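Local atomic coordinates of phosphoglycerate dehydrogenase (Lactobacillus plantarum, PDB entry 3EVT), a protein that probably catalyses the NAD-dependent oxidation of 3-phosphoglycerate to 3-phosphohydroxypyruvate, the first committed step of serine biosynthesis. Residues N60-V72 with L80-G92. Numbering follows the deposited sequence.
Sequences NQLKFVQVISAGV and LQAAGVVVANTSG
Strands 64-66 and 86-88, joined through helix 77-82 as a beta-alpha-beta crossover, pair in parallel at one edge of a five-stranded sheet. Val65 N donates to Val86 O (2.9 Å) and Val65 O accepts from Ala88 N, so one residue bonds to both neighbours of Val87, as parallel pairing requires; Val86 N to Lys63 O and Val67 N to Ala88 O extend the ladder. Beta-branched valines suit this extended backbone. On the face toward the crossover helix, Val65 CG2 meets Val85 CG1 (4.1 Å) and Leu80 CD2. On the other face, Phe64 CB lies against Val86 CG2 (3.9 Å), its ring edge turned to Val86 O, while helix 284-302 packs over Phe64, Gln66 and Ala88. Gln66, bent at chi2 (79°), runs forward along its strand so that NE2 reaches Asn89 O (2.9 Å), from above that carbonyl's plane, and Val67 O (3.2 Å); OE1 takes Asn295 ND2. A leucine here would probably leave Val67 O and the Asn295 amide without their buried mate and cost Asn89 O a donor, though Asn308 would remain. Beyond the strands, Asn89 ND2 bonds Ala70 O (2.9 Å), joining the two loops that leave the strands' C-terminal ends. Gly84 closes the helix in a Schellman motif, its positive phi being easiest for glycine, and completes a right-handed crossover in a flavodoxin-like sheet, as in the substrate-binding domain of D-2-hydroxyacid dehydrogenases.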
loop_
_atom_site.group_PDB
_atom_site.type_symbol
_atom_site.label_atom_id
_atom_site.label_comp_id
_atom_site.label_asym_id
_atom_site.label_seq_id
_atom_site.Cartn_x
_atom_site.Cartn_y
_atom_site.Cartn_z
ATOM N N ASN A 60 -8.273 32.249 -24.224
ATOM C CA ASN A 60 -8.440 31.685 -22.889
ATOM C C ASN A 60 -7.132 31.011 -22.495
ATOM O O ASN A 60 -6.308 30.727 -23.358
ATOM C CB ASN A 60 -9.619 30.706 -22.839
ATOM C CG ASN A 60 -9.315 29.369 -23.488
ATOM O OD1 ASN A 60 -8.761 28.465 -22.862
ATOM N ND2 ASN A 60 -9.749 29.206 -24.717
ATOM N N GLN A 61 -6.958 30.710 -21.219
ATOM C CA GLN A 61 -5.771 29.979 -20.787
ATOM C C GLN A 61 -6.119 28.727 -20.014
ATOM O O GLN A 61 -5.432 28.378 -19.041
ATOM C CB GLN A 61 -4.921 30.877 -19.926
ATOM C CG GLN A 61 -4.495 32.118 -20.663
ATOM C CD GLN A 61 -3.496 32.905 -19.876
ATOM O OE1 GLN A 61 -2.302 32.542 -19.837
ATOM N NE2 GLN A 61 -3.960 33.974 -19.218
ATOM N N LEU A 62 -7.186 28.049 -20.418
ATOM C CA LEU A 62 -7.648 26.917 -19.614
ATOM C C LEU A 62 -6.713 25.755 -19.839
ATOM O O LEU A 62 -6.355 25.432 -20.986
ATOM C CB LEU A 62 -9.091 26.525 -19.935
ATOM C CG LEU A 62 -9.717 25.406 -19.109
ATOM C CD1 LEU A 62 -9.943 25.856 -17.667
ATOM C CD2 LEU A 62 -11.057 24.904 -19.737
ATOM N N LYS A 63 -6.311 25.116 -18.739
ATOM C CA LYS A 63 -5.336 24.061 -18.829
ATOM C C LYS A 63 -5.799 22.730 -18.196
ATOM O O LYS A 63 -5.400 21.666 -18.621
ATOM C CB LYS A 63 -4.033 24.561 -18.201
ATOM C CG LYS A 63 -3.382 25.743 -18.924
ATOM C CD LYS A 63 -1.991 26.029 -18.352
ATOM C CE LYS A 63 -1.696 27.531 -18.275
ATOM N NZ LYS A 63 -2.215 28.258 -19.460
ATOM N N PHE A 64 -6.645 22.786 -17.175
ATOM C CA PHE A 64 -7.034 21.573 -16.453
ATOM C C PHE A 64 -8.491 21.683 -16.005
ATOM O O PHE A 64 -8.826 22.599 -15.290
ATOM C CB PHE A 64 -6.044 21.334 -15.265
ATOM C CG PHE A 64 -6.543 20.356 -14.166
ATOM C CD1 PHE A 64 -7.175 19.148 -14.485
ATOM C CD2 PHE A 64 -6.283 20.638 -12.818
ATOM C CE1 PHE A 64 -7.601 18.249 -13.467
ATOM C CE2 PHE A 64 -6.668 19.762 -11.783
ATOM C CZ PHE A 64 -7.363 18.571 -12.104
ATOM N N VAL A 65 -9.359 20.752 -16.440
ATOM C CA VAL A 65 -10.730 20.635 -15.860
ATOM C C VAL A 65 -10.876 19.376 -14.984
ATOM O O VAL A 65 -10.601 18.268 -15.421
ATOM C CB VAL A 65 -11.822 20.623 -16.955
ATOM C CG1 VAL A 65 -13.210 20.406 -16.338
ATOM C CG2 VAL A 65 -11.811 21.930 -17.721
ATOM N N GLN A 66 -11.281 19.545 -13.740
ATOM C CA GLN A 66 -11.594 18.403 -12.901
ATOM C C GLN A 66 -13.111 18.279 -12.798
ATOM O O GLN A 66 -13.732 19.108 -12.137
ATOM C CB GLN A 66 -11.035 18.591 -11.469
ATOM C CG GLN A 66 -11.488 17.505 -10.500
ATOM C CD GLN A 66 -10.705 16.199 -10.625
ATOM O OE1 GLN A 66 -9.451 16.202 -10.542
ATOM N NE2 GLN A 66 -11.431 15.056 -10.824
ATOM N N VAL A 67 -13.708 17.238 -13.382
ATOM C CA VAL A 67 -15.152 17.004 -13.183
ATOM C C VAL A 67 -15.403 16.166 -11.924
ATOM O O VAL A 67 -14.533 15.386 -11.516
ATOM C CB VAL A 67 -15.840 16.461 -14.472
ATOM C CG1 VAL A 67 -15.740 17.522 -15.525
ATOM C CG2 VAL A 67 -15.125 15.217 -15.026
ATOM N N ILE A 68 -16.550 16.371 -11.272
ATOM C CA ILE A 68 -16.792 15.736 -9.986
ATOM C C ILE A 68 -17.811 14.629 -10.073
ATOM O O ILE A 68 -18.541 14.392 -9.131
ATOM C CB ILE A 68 -17.203 16.731 -8.909
ATOM C CG1 ILE A 68 -18.109 17.814 -9.517
ATOM C CG2 ILE A 68 -15.957 17.383 -8.268
ATOM C CD1 ILE A 68 -19.628 17.640 -9.227
ATOM N N SER A 69 -17.825 13.930 -11.201
ATOM C CA SER A 69 -18.546 12.680 -11.306
ATOM C C SER A 69 -17.850 11.874 -12.398
ATOM O O SER A 69 -17.109 12.455 -13.179
ATOM C CB SER A 69 -20.004 12.976 -11.645
ATOM O OG SER A 69 -20.067 14.083 -12.531
ATOM N N ALA A 70 -18.039 10.554 -12.423
ATOM C CA ALA A 70 -17.284 9.667 -13.312
ATOM C C ALA A 70 -17.580 9.949 -14.791
ATOM O O ALA A 70 -16.771 9.611 -15.678
ATOM C CB ALA A 70 -17.583 8.209 -13.009
ATOM N N GLY A 71 -18.753 10.532 -15.064
ATOM C CA GLY A 71 -19.233 10.679 -16.450
ATOM C C GLY A 71 -18.632 11.872 -17.165
ATOM O O GLY A 71 -18.745 13.004 -16.685
ATOM N N VAL A 72 -17.985 11.614 -18.303
ATOM C CA VAL A 72 -17.406 12.667 -19.151
ATOM C C VAL A 72 -18.172 12.885 -20.485
ATOM O O VAL A 72 -17.618 13.409 -21.448
ATOM C CB VAL A 72 -15.927 12.347 -19.475
ATOM N N LEU A 80 -11.572 20.513 -25.914
ATOM C CA LEU A 80 -10.612 20.272 -24.824
ATOM C C LEU A 80 -9.306 19.684 -25.347
ATOM O O LEU A 80 -8.223 20.152 -25.025
ATOM C CB LEU A 80 -11.243 19.351 -23.775
ATOM C CG LEU A 80 -12.367 20.042 -23.011
ATOM C CD1 LEU A 80 -13.295 19.037 -22.368
ATOM C CD2 LEU A 80 -11.799 21.031 -21.999
ATOM N N GLN A 81 -9.408 18.675 -26.187
ATOM C CA GLN A 81 -8.234 18.123 -26.779
ATOM C C GLN A 81 -7.536 19.185 -27.643
ATOM O O GLN A 81 -6.305 19.326 -27.605
ATOM C CB GLN A 81 -8.628 16.903 -27.607
ATOM C CG GLN A 81 -7.520 16.309 -28.463
ATOM C CD GLN A 81 -7.621 14.795 -28.506
ATOM O OE1 GLN A 81 -6.626 14.075 -28.305
ATOM N NE2 GLN A 81 -8.840 14.293 -28.726
ATOM N N ALA A 82 -8.311 19.937 -28.421
ATOM C CA ALA A 82 -7.703 20.874 -29.366
ATOM C C ALA A 82 -6.974 21.965 -28.605
ATOM O O ALA A 82 -5.930 22.467 -29.028
ATOM C CB ALA A 82 -8.761 21.477 -30.316
ATOM N N ALA A 83 -7.498 22.321 -27.446
ATOM C CA ALA A 83 -6.881 23.381 -26.708
ATOM C C ALA A 83 -5.828 22.789 -25.786
ATOM O O ALA A 83 -5.167 23.517 -25.048
ATOM C CB ALA A 83 -7.924 24.133 -25.926
ATOM N N GLY A 84 -5.654 21.469 -25.814
ATOM C CA GLY A 84 -4.657 20.833 -24.918
ATOM C C GLY A 84 -5.039 20.794 -23.424
ATOM O O GLY A 84 -4.177 20.667 -22.551
ATOM N N VAL A 85 -6.329 20.897 -23.120
ATOM C CA VAL A 85 -6.756 20.824 -21.738
ATOM C C VAL A 85 -6.709 19.401 -21.183
ATOM O O VAL A 85 -7.208 18.496 -21.822
ATOM C CB VAL A 85 -8.137 21.424 -21.570
ATOM C CG1 VAL A 85 -8.545 21.305 -20.069
ATOM C CG2 VAL A 85 -8.068 22.891 -22.021
ATOM N N VAL A 86 -6.074 19.209 -20.017
ATOM C CA VAL A 86 -6.155 17.904 -19.320
ATOM C C VAL A 86 -7.428 17.822 -18.473
ATOM O O VAL A 86 -7.861 18.814 -17.922
ATOM C CB VAL A 86 -4.847 17.490 -18.494
ATOM C CG1 VAL A 86 -3.589 17.380 -19.431
ATOM C CG2 VAL A 86 -4.593 18.368 -17.296
ATOM N N VAL A 87 -8.033 16.636 -18.429
ATOM C CA VAL A 87 -9.247 16.406 -17.665
ATOM C C VAL A 87 -9.091 15.168 -16.769
ATOM O O VAL A 87 -8.485 14.174 -17.165
ATOM C CB VAL A 87 -10.478 16.236 -18.602
ATOM C CG1 VAL A 87 -11.765 16.146 -17.790
ATOM C CG2 VAL A 87 -10.542 17.395 -19.581
ATOM N N ALA A 88 -9.623 15.248 -15.549
ATOM C CA ALA A 88 -9.700 14.095 -14.641
ATOM C C ALA A 88 -11.123 14.035 -14.143
ATOM O O ALA A 88 -11.826 15.068 -14.161
ATOM C CB ALA A 88 -8.748 14.225 -13.466
ATOM N N ASN A 89 -11.538 12.831 -13.705
ATOM C CA ASN A 89 -12.850 12.606 -13.121
ATOM C C ASN A 89 -12.711 12.013 -11.723
ATOM O O ASN A 89 -11.654 12.145 -11.098
ATOM C CB ASN A 89 -13.717 11.765 -14.054
ATOM C CG ASN A 89 -13.263 10.356 -14.130
ATOM O OD1 ASN A 89 -12.308 9.956 -13.465
ATOM N ND2 ASN A 89 -13.944 9.570 -14.956
ATOM N N THR A 90 -13.791 11.406 -11.218
ATOM C CA THR A 90 -13.871 10.892 -9.851
ATOM C C THR A 90 -14.203 9.392 -9.766
ATOM O O THR A 90 -14.902 8.965 -8.841
ATOM C CB THR A 90 -14.971 11.617 -9.061
ATOM O OG1 THR A 90 -16.119 11.741 -9.912
ATOM C CG2 THR A 90 -14.501 13.033 -8.583
ATOM N N SER A 91 -13.725 8.581 -10.695
ATOM C CA SER A 91 -13.946 7.148 -10.534
ATOM C C SER A 91 -13.079 6.449 -9.490
ATOM O O SER A 91 -12.115 7.015 -8.959
ATOM C CB SER A 91 -13.871 6.400 -11.866
ATOM O OG SER A 91 -12.694 6.725 -12.537
ATOM N N GLY A 92 -13.461 5.213 -9.154
ATOM C CA GLY A 92 -12.639 4.364 -8.292
ATOM C C GLY A 92 -12.749 4.557 -6.790
ATOM O O GLY A 92 -12.045 3.876 -6.012
HETATM O O HOH W 1 -4.098 24.479 -22.386
#